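Local coordinates for protein GDP-perosamine synthase (Caulobacter crescentus, PDB 3BN1) that makes GDP-perosamine from GDP-4-keto-6-deoxy-D-mannose by pyridoxal 5'-phosphate-dependent transfer of an amino group from L-glutamate, at residues M142-E147 and A166-K171; T111-A116 and V133-Q138. All coordinates share one frame; numbering follows the deposited sequence.

Both contacts belong to the large domain that carries the mixed seven-stranded sheet of an aspartate aminotransferase-type fold, and their centres are about 12 Å apart. They follow one another along the chain: contact 2 joins the loops after strands 101-105 and 127-130, and contact 1 then ties the start of helix 142-151 to a hairpin turn that comes after strand 155-159. The two pack directly together: P144 and I145 rest on A116, and the SD of M142 lies 3.8 Å from CE1 of H134. Segments that follow successive sheet strands are thus joined into one packed unit, running from the buried contact 2, with the Y136 side chain about 7 Å from the bound 2-oxoglutarate, to the partly buried contact 1.

Contact 1: residues M142-E147 and A166-K171; sequences MDPILE and ATYRGK
The first turn of helix 142-151 faces the tip of a hairpin, the CA atoms of M142 and Y168 being 7.8 Å apart, and residues 168-171 form a type I' turn closed by backbone bonds in both directions between Y168 and K171. The Y168 ring reaches across, its CG anti to the backbone N (chi1 177°), and brings its hydroxyl to the helix start. There OH accepts a nearly straight hydrogen bond from the backbone N of D143 (3.1 Å, 171°); it is also hydrogen-bonded to D141, just before the helix, so two partners fix the phenol. CB of M142 lies over one ring face in a CH-pi contact, 4.1 Å from the centroid, while CG of R169 covers the opposite face near the rim. The D143 carboxylate stands at the ring edge, its plane almost perpendicular to the ring. Its OD2 receives NH1 of R169 in a 2.7 Å salt bridge, approached from the anti side and well out of the carboxylate plane. R169 is extended from CG to NE, and its guanidinium lies over the Y168 hydroxyl, with OH 3.2 Å from the guanidinium plane. The carboxylate would offset the arginine charge at this exposed edge. The arrangement is that of a beta-hairpin with a two-residue loop in a type I' turn, docked through its tyrosine on a helix N-terminus of the aminotransferase large domain.

Contact 2: residues T111-A116 and V133-Q138; sequences TFNLDA and VHLYGQ
The Y136 ring turns its edge toward the face of F112 in a T-shaped pair, with centroids 5.9 Å apart and planes at 82°; CB of L135 lies over one face of the tyrosine, offset toward the rim. Beside the pair, CD1 of L135 packs on CB of F112 at 3.9 Å. The N113 amide bridges the loops: OD1 accepts from the backbone N of L135 (3.1 Å), which is tilted 16° from the carbonyl plane, and ND2 donates to the O of Q138 (2.9 Å) in a more bent bond, from above that carbonyl's plane. With CG beside its own backbone N (chi1 -72°), this side chain reaches a backbone N-H and a backbone carbonyl of 133-138 and ties the two loops together. Its own backbone N is held by OG1 of T111 in an ST turn. Two waters complete the seam, one linking O of T111, O of L135 and NE2 of Q138, the other joining N of L114 to O of V133. Q138 is further held by A280 and H278, and H134 hydrogen-bonds E158. The two loops follow strands 101-105 and 127-130 and precede helices 116-119 and 142-151, while the side chains of F112 and Y136 both touch T291 of strand 290-294.

Contact 1: residues M142-E147 and A166-K171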
loop_
_atom_site.group_PDB
_atom_site.type_symbol
_atom_site.label_atom_id
_atom_site.label_comp_id
_atom_site.label_asym_id
_atom_site.label_seq_id
_atom_site.Cartn_x
_atom_site.Cartn_y
_atom_site.Cartn_z
ATOM N N MET A 142 -11.840 2.712 27.465
ATOM C CA MET A 142 -11.522 1.304 27.244
ATOM C C MET A 142 -12.020 0.238 28.164
ATOM O O MET A 142 -12.463 -0.814 27.734
ATOM C CB MET A 142 -10.048 1.095 26.900
ATOM C CG MET A 142 -9.625 1.843 25.659
ATOM S SD MET A 142 -10.524 1.259 24.161
ATOM C CE MET A 142 -10.092 -0.534 24.073
ATOM N N ASP A 143 -11.978 0.531 29.458
ATOM C CA ASP A 143 -12.377 -0.485 30.386
ATOM C C ASP A 143 -13.819 -0.926 30.157
ATOM O O ASP A 143 -14.101 -2.105 29.994
ATOM C CB ASP A 143 -12.042 0.007 31.798
ATOM C CG ASP A 143 -10.545 -0.096 32.129
ATOM O OD1 ASP A 143 -9.770 -0.679 31.306
ATOM O OD2 ASP A 143 -10.157 0.398 33.213
ATOM N N PRO A 144 -14.772 -0.017 30.081
ATOM C CA PRO A 144 -16.137 -0.505 29.859
ATOM C C PRO A 144 -16.275 -1.257 28.519
ATOM O O PRO A 144 -17.085 -2.167 28.363
ATOM C CB PRO A 144 -16.981 0.794 29.795
ATOM C CG PRO A 144 -16.112 1.853 30.222
ATOM C CD PRO A 144 -14.763 1.352 30.628
ATOM N N ILE A 145 -15.508 -0.822 27.535
ATOM C CA ILE A 145 -15.648 -1.398 26.226
ATOM C C ILE A 145 -15.061 -2.830 26.286
ATOM O O ILE A 145 -15.574 -3.787 25.676
ATOM C CB ILE A 145 -14.851 -0.527 25.223
ATOM C CG1 ILE A 145 -15.403 0.892 25.100
ATOM C CG2 ILE A 145 -14.634 -1.283 23.889
ATOM C CD1 ILE A 145 -14.639 1.756 24.077
ATOM N N LEU A 146 -13.925 -2.961 26.966
ATOM C CA LEU A 146 -13.284 -4.274 27.126
ATOM C C LEU A 146 -14.214 -5.144 27.979
ATOM O O LEU A 146 -14.381 -6.371 27.727
ATOM C CB LEU A 146 -11.916 -4.136 27.786
ATOM C CG LEU A 146 -10.858 -3.490 26.873
ATOM C CD1 LEU A 146 -9.617 -3.202 27.669
ATOM C CD2 LEU A 146 -10.479 -4.487 25.726
ATOM N N GLU A 147 -14.873 -4.511 28.951
ATOM C CA GLU A 147 -15.830 -5.264 29.777
ATOM C C GLU A 147 -16.912 -5.921 28.903
ATOM O O GLU A 147 -17.157 -7.140 29.012
ATOM C CB GLU A 147 -16.409 -4.396 30.911
ATOM C CG GLU A 147 -17.248 -5.180 31.962
ATOM C CD GLU A 147 -18.625 -5.679 31.463
ATOM O OE1 GLU A 147 -19.299 -5.000 30.654
ATOM O OE2 GLU A 147 -19.077 -6.767 31.898
ATOM N N ALA A 166 -0.696 8.478 23.365
ATOM C CA ALA A 166 -1.755 8.665 24.345
ATOM C C ALA A 166 -1.693 7.513 25.358
ATOM O O ALA A 166 -1.172 6.434 25.078
ATOM C CB ALA A 166 -3.192 8.730 23.586
ATOM N N THR A 167 -2.233 7.714 26.545
ATOM C CA THR A 167 -2.239 6.628 27.529
ATOM C C THR A 167 -3.618 6.586 28.205
ATOM O O THR A 167 -4.382 7.558 28.205
ATOM C CB THR A 167 -1.175 6.813 28.659
ATOM O OG1 THR A 167 -1.424 8.077 29.300
ATOM C CG2 THR A 167 0.235 6.750 28.107
ATOM N N TYR A 168 -3.897 5.459 28.842
ATOM C CA TYR A 168 -5.176 5.245 29.475
ATOM C C TYR A 168 -4.906 4.343 30.671
ATOM O O TYR A 168 -4.417 3.210 30.530
ATOM C CB TYR A 168 -6.087 4.508 28.472
ATOM C CG TYR A 168 -7.440 4.151 29.038
ATOM C CD1 TYR A 168 -8.504 5.076 28.952
ATOM C CD2 TYR A 168 -7.656 2.924 29.708
ATOM C CE1 TYR A 168 -9.742 4.810 29.516
ATOM C CE2 TYR A 168 -8.927 2.632 30.290
ATOM C CZ TYR A 168 -9.973 3.578 30.184
ATOM O OH TYR A 168 -11.246 3.302 30.706
ATOM N N ARG A 169 -5.223 4.857 31.849
ATOM C CA ARG A 169 -5.043 4.084 33.069
ATOM C C ARG A 169 -3.784 3.200 33.095
ATOM O O ARG A 169 -3.817 1.994 33.407
ATOM C CB ARG A 169 -6.321 3.323 33.367
ATOM C CG ARG A 169 -7.494 4.310 33.519
ATOM C CD ARG A 169 -8.737 3.529 33.776
ATOM N NE ARG A 169 -9.939 4.403 33.842
ATOM C CZ ARG A 169 -11.221 3.974 33.902
ATOM N NH1 ARG A 169 -11.526 2.672 33.913
ATOM N NH2 ARG A 169 -12.232 4.842 33.950
ATOM N N GLY A 170 -2.684 3.865 32.747
ATOM C CA GLY A 170 -1.304 3.393 32.771
ATOM C C GLY A 170 -0.747 2.658 31.558
ATOM O O GLY A 170 0.382 2.126 31.588
ATOM N N LYS A 171 -1.555 2.629 30.503
ATOM C CA LYS A 171 -1.203 1.897 29.276
ATOM C C LYS A 171 -1.207 2.834 28.093
ATOM O O LYS A 171 -2.030 3.729 28.031
ATOM C CB LYS A 171 -2.269 0.835 29.068
ATOM C CG LYS A 171 -2.294 -0.229 30.233
ATOM C CD LYS A 171 -3.241 -1.343 29.794
ATOM C CE LYS A 171 -2.546 -2.699 29.859
ATOM N NZ LYS A 171 -2.326 -3.222 28.485
#

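Contact 2: residues T111-A116 and V133-Q138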
loop_
_atom_site.group_PDB
_atom_site.type_symbol
_atom_site.label_atom_id
_atom_site.label_comp_id
_atom_site.label_asym_id
_atom_site.label_seq_id
_atom_site.Cartn_x
_atom_site.Cartn_y
_atom_site.Cartn_z
ATOM N N THR A 111 -16.212 13.764 24.349
ATOM C CA THR A 111 -14.918 13.304 23.901
ATOM C C THR A 111 -14.896 12.923 22.438
ATOM O O THR A 111 -13.833 12.492 21.974
ATOM C CB THR A 111 -14.522 11.965 24.635
ATOM O OG1 THR A 111 -15.423 10.914 24.276
ATOM C CG2 THR A 111 -14.580 12.081 26.130
ATOM N N PHE A 112 -16.070 12.887 21.788
ATOM C CA PHE A 112 -16.181 12.440 20.405
ATOM C C PHE A 112 -15.914 10.952 20.222
ATOM O O PHE A 112 -15.844 10.492 19.045
ATOM C CB PHE A 112 -15.298 13.204 19.391
ATOM C CG PHE A 112 -15.375 14.688 19.516
ATOM C CD1 PHE A 112 -16.453 15.397 18.956
ATOM C CD2 PHE A 112 -14.386 15.403 20.221
ATOM C CE1 PHE A 112 -16.543 16.803 19.072
ATOM C CE2 PHE A 112 -14.491 16.815 20.373
ATOM C CZ PHE A 112 -15.566 17.499 19.798
ATOM N N ASN A 113 -15.805 10.198 21.326
ATOM C CA ASN A 113 -15.479 8.768 21.209
ATOM C C ASN A 113 -16.617 7.801 21.395
ATOM O O ASN A 113 -17.679 8.151 21.939
ATOM C CB ASN A 113 -14.269 8.361 22.077
ATOM C CG ASN A 113 -12.975 8.894 21.496
ATOM O OD1 ASN A 113 -12.853 9.059 20.274
ATOM N ND2 ASN A 113 -12.046 9.259 22.349
ATOM N N LEU A 114 -16.406 6.613 20.849
ATOM C CA LEU A 114 -17.355 5.518 20.961
ATOM C C LEU A 114 -18.082 5.523 22.305
ATOM O O LEU A 114 -17.456 5.485 23.358
ATOM C CB LEU A 114 -16.577 4.209 20.817
ATOM C CG LEU A 114 -17.498 3.045 20.514
ATOM C CD1 LEU A 114 -16.561 1.972 19.922
ATOM C CD2 LEU A 114 -18.211 2.559 21.781
ATOM N N ASP A 115 -19.417 5.508 22.286
ATOM C CA ASP A 115 -20.134 5.516 23.550
ATOM C C ASP A 115 -20.349 4.066 24.042
ATOM O O ASP A 115 -21.141 3.293 23.485
ATOM C CB ASP A 115 -21.413 6.257 23.282
ATOM C CG ASP A 115 -22.263 6.377 24.546
ATOM O OD1 ASP A 115 -21.933 5.731 25.567
ATOM O OD2 ASP A 115 -23.283 7.086 24.493
ATOM N N ALA A 116 -19.538 3.658 25.011
ATOM C CA ALA A 116 -19.576 2.263 25.519
ATOM C C ALA A 116 -20.933 1.762 25.985
ATOM O O ALA A 116 -21.284 0.582 25.831
ATOM C CB ALA A 116 -18.517 2.012 26.568
ATOM N N VAL A 133 -12.216 3.947 18.114
ATOM C CA VAL A 133 -11.306 4.837 17.434
ATOM C C VAL A 133 -10.958 5.957 18.421
ATOM O O VAL A 133 -11.855 6.631 18.932
ATOM C CB VAL A 133 -11.909 5.446 16.173
ATOM C CG1 VAL A 133 -10.946 6.453 15.543
ATOM C CG2 VAL A 133 -12.397 4.347 15.218
ATOM N N HIS A 134 -9.653 6.193 18.608
ATOM C CA HIS A 134 -9.193 7.243 19.537
ATOM C C HIS A 134 -9.081 8.589 18.770
ATOM O O HIS A 134 -8.025 9.000 18.333
ATOM C CB HIS A 134 -7.866 6.809 20.232
ATOM C CG HIS A 134 -7.860 5.397 20.745
ATOM N ND1 HIS A 134 -8.911 4.856 21.454
ATOM C CD2 HIS A 134 -6.873 4.462 20.783
ATOM C CE1 HIS A 134 -8.614 3.619 21.821
ATOM N NE2 HIS A 134 -7.370 3.361 21.451
ATOM N N LEU A 135 -10.208 9.283 18.618
ATOM C CA LEU A 135 -10.240 10.499 17.828
ATOM C C LEU A 135 -9.480 11.676 18.424
ATOM O O LEU A 135 -9.599 11.940 19.623
ATOM C CB LEU A 135 -11.694 10.886 17.678
ATOM C CG LEU A 135 -12.528 10.144 16.647
ATOM C CD1 LEU A 135 -13.902 10.887 16.530
ATOM C CD2 LEU A 135 -11.767 10.083 15.312
ATOM N N TYR A 136 -8.772 12.421 17.571
ATOM C CA TYR A 136 -8.065 13.629 18.001
ATOM C C TYR A 136 -6.899 13.429 18.983
ATOM O O TYR A 136 -6.183 14.373 19.365
ATOM C CB TYR A 136 -9.097 14.676 18.430
ATOM C CG TYR A 136 -10.069 14.830 17.281
ATOM C CD1 TYR A 136 -9.576 14.763 15.971
ATOM C CD2 TYR A 136 -11.424 14.800 17.482
ATOM C CE1 TYR A 136 -10.387 14.754 14.891
ATOM C CE2 TYR A 136 -12.284 14.863 16.391
ATOM C CZ TYR A 136 -11.749 14.843 15.112
ATOM O OH TYR A 136 -12.553 14.889 14.006
ATOM N N GLY A 137 -6.654 12.171 19.318
ATOM C CA GLY A 137 -5.534 11.904 20.222
ATOM C C GLY A 137 -5.981 11.491 21.603
ATOM O O GLY A 137 -5.169 11.395 22.537
ATOM N N GLN A 138 -7.278 11.253 21.748
ATOM C CA GLN A 138 -7.819 10.879 23.044
ATOM C C GLN A 138 -8.300 9.432 22.983
ATOM O O GLN A 138 -9.198 9.131 22.168
ATOM C CB GLN A 138 -9.046 11.765 23.359
ATOM C CG GLN A 138 -9.687 11.489 24.700
ATOM C CD GLN A 138 -10.393 12.680 25.338
ATOM O OE1 GLN A 138 -10.227 12.889 26.562
ATOM N NE2 GLN A 138 -11.088 13.512 24.540
HETATM O O HOH W 1 -11.175 13.193 21.528
HETATM O O HOH W 2 -14.551 6.218 18.748
#